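PDB 2ITM: xylulose kinase from Escherichia coli, which catalyses the ATP-dependent phosphorylation of D-xylulose to D-xylulose 5-phosphate and, less efficiently, that of 1-deoxy-D-xylulose. Local coordinates for residues N234-Q248 against T255-L267. Residues are numbered along the deposited sequence; the frame is centred on the assembly and turned at random.
With XUL (D-xylulose), chain C.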
ATOM      1  N   ASN A 234      15.725 -30.011  -5.064  1.00 25.49           N
ATOM      2  CA  ASN A 234      16.548 -29.052  -5.781  1.00 17.64           C
ATOM      3  C   ASN A 234      17.672 -29.695  -6.584  1.00 23.98           C
ATOM      4  O   ASN A 234      17.744 -29.524  -7.784  1.00 22.42           O
ATOM      5  CB  ASN A 234      17.090 -27.965  -4.853  1.00 24.88           C
ATOM      6  CG  ASN A 234      16.001 -27.123  -4.240  1.00 19.09           C
ATOM      7  OD1 ASN A 234      15.154 -26.603  -4.925  1.00 30.99           O
ATOM      8  ND2 ASN A 234      16.025 -26.994  -2.939  1.00 32.95           N
ATOM      9  N   ALA A 235      18.537 -30.442  -5.912  1.00 19.01           N
ATOM     10  CA  ALA A 235      19.677 -31.056  -6.572  1.00 16.85           C
ATOM     11  C   ALA A 235      19.260 -31.991  -7.698  1.00 26.38           C
ATOM     12  O   ALA A 235      19.856 -31.988  -8.753  1.00 25.02           O
ATOM     13  CB  ALA A 235      20.562 -31.762  -5.590  1.00 19.16           C
ATOM     14  N   ALA A 236      18.217 -32.778  -7.465  1.00 26.77           N
ATOM     15  CA  ALA A 236      17.695 -33.666  -8.495  1.00 27.58           C
ATOM     16  C   ALA A 236      17.138 -32.921  -9.695  1.00 23.99           C
ATOM     17  O   ALA A 236      17.416 -33.271 -10.818  1.00 25.53           O
ATOM     18  CB  ALA A 236      16.663 -34.609  -7.929  1.00 26.02           C
ATOM     19  N   GLY A 237      16.337 -31.900  -9.433  1.00 25.44           N
ATOM     20  CA  GLY A 237      15.973 -30.924 -10.431  1.00 30.18           C
ATOM     21  C   GLY A 237      17.119 -30.417 -11.275  1.00 26.03           C
ATOM     22  O   GLY A 237      17.035 -30.403 -12.481  1.00 24.27           O
ATOM     23  N   ALA A 238      18.194 -30.007 -10.619  1.00 23.80           N
ATOM     24  CA  ALA A 238      19.367 -29.510 -11.308  1.00 22.09           C
ATOM     25  C   ALA A 238      19.956 -30.562 -12.219  1.00 31.52           C
ATOM     26  O   ALA A 238      20.414 -30.249 -13.303  1.00 29.85           O
ATOM     27  CB  ALA A 238      20.398 -29.036 -10.331  1.00 12.23           C
ATOM     28  N   VAL A 239      19.961 -31.804 -11.760  1.00 33.51           N
ATOM     29  CA  VAL A 239      20.505 -32.869 -12.566  1.00 18.78           C
ATOM     30  C   VAL A 239      19.655 -33.090 -13.825  1.00 33.18           C
ATOM     31  O   VAL A 239      20.186 -33.363 -14.899  1.00 26.26           O
ATOM     32  CB  VAL A 239      20.621 -34.181 -11.734  1.00 24.32           C
ATOM     33  CG1 VAL A 239      20.790 -35.371 -12.638  1.00 23.17           C
ATOM     34  CG2 VAL A 239      21.816 -34.097 -10.755  1.00 17.60           C
ATOM     35  N   GLY A 240      18.344 -33.009 -13.678  1.00 29.76           N
ATOM     36  CA  GLY A 240      17.439 -33.138 -14.798  1.00 29.61           C
ATOM     37  C   GLY A 240      17.622 -32.048 -15.831  1.00 33.54           C
ATOM     38  O   GLY A 240      17.311 -32.228 -16.968  1.00 32.14           O
ATOM     39  N   VAL A 241      18.144 -30.912 -15.399  1.00 37.15           N
ATOM     40  CA  VAL A 241      18.230 -29.729 -16.236  1.00 28.85           C
ATOM     41  C   VAL A 241      19.618 -29.660 -16.837  1.00 32.94           C
ATOM     42  O   VAL A 241      19.865 -28.906 -17.756  1.00 33.56           O
ATOM     43  CB  VAL A 241      17.878 -28.473 -15.411  1.00 34.76           C
ATOM     44  CG1 VAL A 241      18.540 -27.242 -15.931  1.00 35.89           C
ATOM     45  CG2 VAL A 241      16.388 -28.295 -15.341  1.00 30.42           C
ATOM     46  N   GLY A 242      20.515 -30.501 -16.356  1.00 37.30           N
ATOM     47  CA  GLY A 242      21.814 -30.695 -16.928  1.00 23.39           C
ATOM     48  C   GLY A 242      22.834 -29.862 -16.212  1.00 40.68           C
ATOM     49  O   GLY A 242      23.936 -29.626 -16.666  1.00 34.01           O
ATOM     50  N   MET A 243      22.446 -29.413 -15.033  1.00 32.60           N
ATOM     51  CA  MET A 243      23.313 -28.612 -14.215  1.00 34.83           C
ATOM     52  C   MET A 243      24.215 -29.467 -13.356  1.00 35.16           C
ATOM     53  O   MET A 243      23.772 -30.116 -12.434  1.00 49.55           O
ATOM     54  CB  MET A 243      22.497 -27.628 -13.378  1.00 45.32           C
ATOM     55  CG  MET A 243      23.006 -26.207 -13.410  1.00 43.76           C
ATOM     56  SD  MET A 243      22.224 -25.099 -14.566  1.00 45.44           S
ATOM     57  CE  MET A 243      22.356 -26.005 -16.060  1.00 19.52           C
ATOM     58  N   VAL A 244      25.495 -29.464 -13.678  1.00 38.52           N
ATOM     59  CA  VAL A 244      26.311 -30.646 -13.535  1.00 30.58           C
ATOM     60  C   VAL A 244      27.777 -30.345 -13.210  1.00 25.48           C
ATOM     61  O   VAL A 244      28.415 -31.101 -12.503  1.00 29.03           O
ATOM     62  CB  VAL A 244      26.179 -31.539 -14.766  1.00 55.94           C
ATOM     63  CG1 VAL A 244      27.517 -32.017 -15.244  1.00 52.47           C
ATOM     64  CG2 VAL A 244      25.222 -32.675 -14.509  1.00 39.25           C
ATOM     65  N   ASP A 245      28.296 -29.237 -13.714  1.00 24.31           N
ATOM     66  CA  ASP A 245      29.688 -28.878 -13.476  1.00 34.46           C
ATOM     67  C   ASP A 245      29.872 -27.488 -12.875  1.00 30.95           C
ATOM     68  O   ASP A 245      29.008 -26.637 -12.985  1.00 30.52           O
ATOM     69  CB  ASP A 245      30.501 -28.992 -14.760  1.00 28.26           C
ATOM     70  CG  ASP A 245      30.754 -30.415 -15.146  1.00 53.67           C
ATOM     71  OD1 ASP A 245      31.159 -31.221 -14.313  1.00 35.75           O
ATOM     72  OD2 ASP A 245      30.590 -30.814 -16.304  1.00 32.31           O
ATOM     73  N   ALA A 246      31.025 -27.275 -12.261  1.00 29.68           N
ATOM     74  CA  ALA A 246      31.361 -26.011 -11.640  1.00 31.36           C
ATOM     75  C   ALA A 246      30.961 -24.793 -12.459  1.00 37.67           C
ATOM     76  O   ALA A 246      31.270 -24.693 -13.637  1.00 31.92           O
ATOM     77  CB  ALA A 246      32.817 -25.961 -11.308  1.00 31.50           C
ATOM     78  N   ASN A 247      30.265 -23.875 -11.802  1.00 31.63           N
ATOM     79  CA  ASN A 247      29.812 -22.628 -12.396  1.00 33.82           C
ATOM     80  C   ASN A 247      28.668 -22.740 -13.389  1.00 34.92           C
ATOM     81  O   ASN A 247      28.312 -21.767 -14.023  1.00 38.75           O
ATOM     82  CB  ASN A 247      30.979 -21.849 -13.000  1.00 38.53           C
ATOM     83  CG  ASN A 247      32.062 -21.543 -11.987  1.00 39.16           C
ATOM     84  OD1 ASN A 247      31.831 -20.852 -11.006  1.00 46.63           O
ATOM     85  ND2 ASN A 247      33.246 -22.066 -12.221  1.00 36.43           N
ATOM     86  N   GLN A 248      28.086 -23.920 -13.522  1.00 27.48           N
ATOM     87  CA  GLN A 248      26.760 -24.006 -14.104  1.00 34.49           C
ATOM     88  C   GLN A 248      25.709 -23.497 -13.133  1.00 32.75           C
ATOM     89  O   GLN A 248      25.752 -23.798 -11.957  1.00 32.01           O
ATOM     90  CB  GLN A 248      26.435 -25.428 -14.552  1.00 43.76           C
ATOM     91  CG  GLN A 248      27.275 -25.925 -15.708  1.00 31.73           C
ATOM     92  CD  GLN A 248      26.873 -27.305 -16.151  1.00 35.42           C
ATOM     93  OE1 GLN A 248      27.329 -28.295 -15.631  1.00 42.35           O
ATOM     94  NE2 GLN A 248      26.029 -27.366 -17.154  1.00 38.41           N
ATOM     95  N   THR A 255       6.842 -21.776  -9.974  1.00 42.87           N
ATOM     96  CA  THR A 255       5.967 -21.581  -8.836  1.00 46.58           C
ATOM     97  C   THR A 255       6.770 -21.600  -7.565  1.00 56.24           C
ATOM     98  O   THR A 255       6.327 -21.116  -6.535  1.00 59.90           O
ATOM     99  CB  THR A 255       4.932 -22.689  -8.786  1.00 64.20           C
ATOM    100  OG1 THR A 255       5.595 -23.955  -8.760  1.00 69.76           O
ATOM    101  CG2 THR A 255       4.124 -22.727 -10.078  1.00 69.60           C
ATOM    102  N   SER A 256       7.961 -22.166  -7.643  1.00 45.34           N
ATOM    103  CA  SER A 256       8.905 -22.045  -6.562  1.00 47.24           C
ATOM    104  C   SER A 256      10.219 -21.516  -7.078  1.00 38.28           C
ATOM    105  O   SER A 256      10.833 -22.120  -7.937  1.00 44.83           O
ATOM    106  CB  SER A 256       9.103 -23.390  -5.886  1.00 57.44           C
ATOM    107  OG  SER A 256      10.222 -24.053  -6.421  1.00 63.59           O
ATOM    108  N   GLY A 257      10.640 -20.374  -6.564  1.00 31.02           N
ATOM    109  CA  GLY A 257      11.778 -19.683  -7.118  1.00 25.90           C
ATOM    110  C   GLY A 257      13.070 -20.150  -6.493  1.00 25.69           C
ATOM    111  O   GLY A 257      13.171 -20.220  -5.280  1.00 22.87           O
ATOM    112  N   VAL A 258      14.050 -20.465  -7.326  1.00 19.39           N
ATOM    113  CA  VAL A 258      15.356 -20.896  -6.855  1.00 32.46           C
ATOM    114  C   VAL A 258      16.461 -20.375  -7.754  1.00 18.66           C
ATOM    115  O   VAL A 258      16.306 -20.309  -8.956  1.00 26.24           O
ATOM    116  CB  VAL A 258      15.499 -22.439  -6.854  1.00 46.49           C
ATOM    117  CG1 VAL A 258      16.592 -22.856  -5.923  1.00 49.53           C
ATOM    118  CG2 VAL A 258      14.219 -23.107  -6.502  1.00 44.76           C
ATOM    119  N   TYR A 259      17.590 -20.041  -7.161  1.00 25.31           N
ATOM    120  CA  TYR A 259      18.832 -19.954  -7.910  1.00 27.74           C
ATOM    121  C   TYR A 259      19.779 -21.045  -7.466  1.00 30.74           C
ATOM    122  O   TYR A 259      20.125 -21.136  -6.302  1.00 31.28           O
ATOM    123  CB  TYR A 259      19.469 -18.574  -7.741  1.00 28.25           C
ATOM    124  CG  TYR A 259      20.665 -18.283  -8.625  1.00 16.11           C
ATOM    125  CD1 TYR A 259      20.585 -18.378  -9.995  1.00 26.85           C
ATOM    126  CD2 TYR A 259      21.873 -17.882  -8.077  1.00 23.69           C
ATOM    127  CE1 TYR A 259      21.668 -18.106 -10.788  1.00 30.11           C
ATOM    128  CE2 TYR A 259      22.964 -17.607  -8.866  1.00 22.43           C
ATOM    129  CZ  TYR A 259      22.852 -17.721 -10.224  1.00 32.55           C
ATOM    130  OH  TYR A 259      23.925 -17.447 -11.015  1.00 36.25           O
ATOM    131  N   PHE A 260      20.183 -21.876  -8.412  1.00 27.36           N
ATOM    132  CA  PHE A 260      20.988 -23.052  -8.136  1.00 25.43           C
ATOM    133  C   PHE A 260      22.253 -22.980  -8.974  1.00 29.91           C
ATOM    134  O   PHE A 260      22.185 -22.851 -10.185  1.00 29.14           O
ATOM    135  CB  PHE A 260      20.186 -24.305  -8.493  1.00 33.49           C
ATOM    136  CG  PHE A 260      20.825 -25.585  -8.075  1.00 16.13           C
ATOM    137  CD1 PHE A 260      20.282 -26.345  -7.069  1.00 35.66           C
ATOM    138  CD2 PHE A 260      21.940 -26.051  -8.713  1.00 34.85           C
ATOM    139  CE1 PHE A 260      20.859 -27.526  -6.689  1.00 36.37           C
ATOM    140  CE2 PHE A 260      22.522 -27.239  -8.340  1.00 28.07           C
ATOM    141  CZ  PHE A 260      21.981 -27.970  -7.327  1.00 38.66           C
ATOM    142  N   ALA A 261      23.394 -23.017  -8.314  1.00 19.55           N
ATOM    143  CA  ALA A 261      24.662 -22.937  -9.000  1.00 28.94           C
ATOM    144  C   ALA A 261      25.643 -23.967  -8.479  1.00 34.25           C
ATOM    145  O   ALA A 261      25.911 -24.028  -7.291  1.00 31.23           O
ATOM    146  CB  ALA A 261      25.233 -21.562  -8.884  1.00 31.52           C
ATOM    147  N   VAL A 262      26.176 -24.769  -9.383  1.00 22.19           N
ATOM    148  CA  VAL A 262      27.224 -25.713  -9.060  1.00 23.97           C
ATOM    149  C   VAL A 262      28.553 -25.014  -8.852  1.00 21.17           C
ATOM    150  O   VAL A 262      28.968 -24.223  -9.669  1.00 29.86           O
ATOM    151  CB  VAL A 262      27.399 -26.740 -10.166  1.00 33.31           C
ATOM    152  CG1 VAL A 262      28.531 -27.652  -9.850  1.00 30.29           C
ATOM    153  CG2 VAL A 262      26.137 -27.515 -10.372  1.00 31.85           C
ATOM    154  N   SER A 263      29.205 -25.323  -7.744  1.00 33.58           N
ATOM    155  CA  SER A 263      30.388 -24.594  -7.314  1.00 25.49           C
ATOM    156  C   SER A 263      31.665 -25.337  -7.657  1.00 41.24           C
ATOM    157  O   SER A 263      31.642 -26.512  -7.979  1.00 29.28           O
ATOM    158  CB  SER A 263      30.346 -24.296  -5.819  1.00 31.10           C
ATOM    159  OG  SER A 263      30.319 -25.466  -5.043  1.00 33.20           O
ATOM    160  N   GLU A 264      32.781 -24.630  -7.561  1.00 34.20           N
ATOM    161  CA  GLU A 264      34.089 -25.246  -7.606  1.00 40.87           C
ATOM    162  C   GLU A 264      34.514 -25.798  -6.254  1.00 46.17           C
ATOM    163  O   GLU A 264      35.031 -25.085  -5.404  1.00 34.38           O
ATOM    164  CB  GLU A 264      35.125 -24.269  -8.145  1.00 51.51           C
ATOM    165  CG  GLU A 264      36.404 -24.917  -8.633  1.00 60.96           C
ATOM    166  CD  GLU A 264      36.193 -25.839  -9.815  1.00 54.59           C
ATOM    167  OE1 GLU A 264      35.826 -25.351 -10.892  1.00 71.94           O
ATOM    168  OE2 GLU A 264      36.403 -27.050  -9.671  1.00 49.44           O
ATOM    169  N   GLY A 265      34.280 -27.087  -6.081  1.00 28.45           N
ATOM    170  CA  GLY A 265      34.323 -27.704  -4.785  1.00 40.37           C
ATOM    171  C   GLY A 265      33.423 -27.053  -3.766  1.00 35.73           C
ATOM    172  O   GLY A 265      32.466 -26.374  -4.098  1.00 30.19           O
ATOM    173  N   PHE A 266      33.751 -27.253  -2.501  1.00 32.38           N
ATOM    174  CA  PHE A 266      32.909 -26.782  -1.427  1.00 34.47           C
ATOM    175  C   PHE A 266      33.156 -25.329  -1.052  1.00 45.32           C
ATOM    176  O   PHE A 266      34.275 -24.930  -0.762  1.00 39.32           O
ATOM    177  CB  PHE A 266      33.043 -27.679  -0.217  1.00 39.03           C
ATOM    178  CG  PHE A 266      32.290 -27.200   0.968  1.00 24.85           C
ATOM    179  CD1 PHE A 266      30.959 -26.916   0.869  1.00 38.33           C
ATOM    180  CD2 PHE A 266      32.915 -27.040   2.170  1.00 53.05           C
ATOM    181  CE1 PHE A 266      30.270 -26.477   1.951  1.00 37.58           C
ATOM    182  CE2 PHE A 266      32.227 -26.607   3.253  1.00 31.39           C
ATOM    183  CZ  PHE A 266      30.905 -26.322   3.148  1.00 37.13           C
ATOM    184  N   LEU A 267      32.089 -24.544  -1.065  1.00 41.81           N
ATOM    185  CA  LEU A 267      32.147 -23.135  -0.724  1.00 42.17           C
ATOM    186  C   LEU A 267      31.318 -22.816   0.519  1.00 44.54           C
ATOM    187  O   LEU A 267      30.150 -23.148   0.577  1.00 39.41           O
ATOM    188  CB  LEU A 267      31.666 -22.291  -1.897  1.00 42.23           C
ATOM    189  CG  LEU A 267      32.631 -22.132  -3.062  1.00 44.29           C
ATOM    190  CD1 LEU A 267      32.009 -21.326  -4.149  1.00 36.46           C
ATOM    191  CD2 LEU A 267      33.901 -21.477  -2.585  1.00 41.48           C
TER
HETATM  192  C1  XUL C4930      15.530 -25.640   1.257  1.00 94.04           C
HETATM  193  C2  XUL C4930      14.732 -25.717  -0.033  1.00101.84           C
HETATM  194  C3  XUL C4930      14.209 -27.041  -0.464  1.00 47.09           C
HETATM  195  C4  XUL C4930      12.710 -26.933  -0.363  1.00 57.13           C
HETATM  196  C5  XUL C4930      12.018 -28.280  -0.362  1.00 32.58           C
HETATM  197  O1  XUL C4930      16.880 -25.957   1.035  1.00 49.32           O
HETATM  198  O2  XUL C4930      14.025 -24.577  -0.468  1.00 96.61           O
HETATM  199  O3  XUL C4930      14.626 -27.958   0.506  1.00101.39           O
HETATM  200  O4  XUL C4930      12.485 -26.280   0.856  1.00 93.06           O
HETATM  201  O5  XUL C4930      12.983 -29.283  -0.405  1.00 37.74           O
HETATM  202  O   HOH W   1      12.599 -25.164  -4.760  1.00 48.37           O
HETATM  203  O   HOH W   2      32.519 -21.706  -8.250  1.00 31.70           O
HETATM  204  O   HOH W   3      36.288 -22.081 -11.169  1.00 46.85           O
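Phe260 of strand 257-262 packs against Ala235 and Ala238 of helix 233-241 in the FGGY kinase fold, where this helix and its following turn lead from the N-terminal to the C-terminal of the two actin-like domains. The arrangement illustrates how one aromatic ring, together with two backbone hydrogen bonds, can tie a helix and its following turn to a strand at a domain junction. The ring leans onto the helix because chi1 (-172°) sets CG opposite the backbone N, and Ala238 CB sits over one face as a CH-pi contact, 3.6 Å from the centroid of the Phe260 ring. Phe260 CE1 meets the helix backbone obliquely, 3.7 Å from Ala235 CA, while His286 stacks with the same ring. Cutting Phe260 back to an alanine is likely to open a gap beside Ala238 and leave His286 without its stacking partner. One turn earlier on the helix, the Asn234 side chain crosses Val258, Asn234 OD1 lying 3.9 Å from Val258 CG2. Asn234 ND2 lies 3.1 Å from C3 of bound D-xylulose, so the helix start belongs to both junction and sugar pocket. Beyond the Schellman motif at Gly242, the chain meets the strand at Val262 through a type II beta turn, Asp245 to Gln248. Val262 N donates to Gln248 O at 2.8 Å, and Asn247 N donates back to Val262 O. Val262 turns its branched side chain onto the turn's backbone, Val262 CB lying 3.2 Å from Asp245 O. The Gln248 side chain, extended at chi2 (-177°), reaches back across its own loop, and Gln248 OE1 accepts from Val244 N at 2.9 Å, with the donor well above the plane of the amide carbonyl.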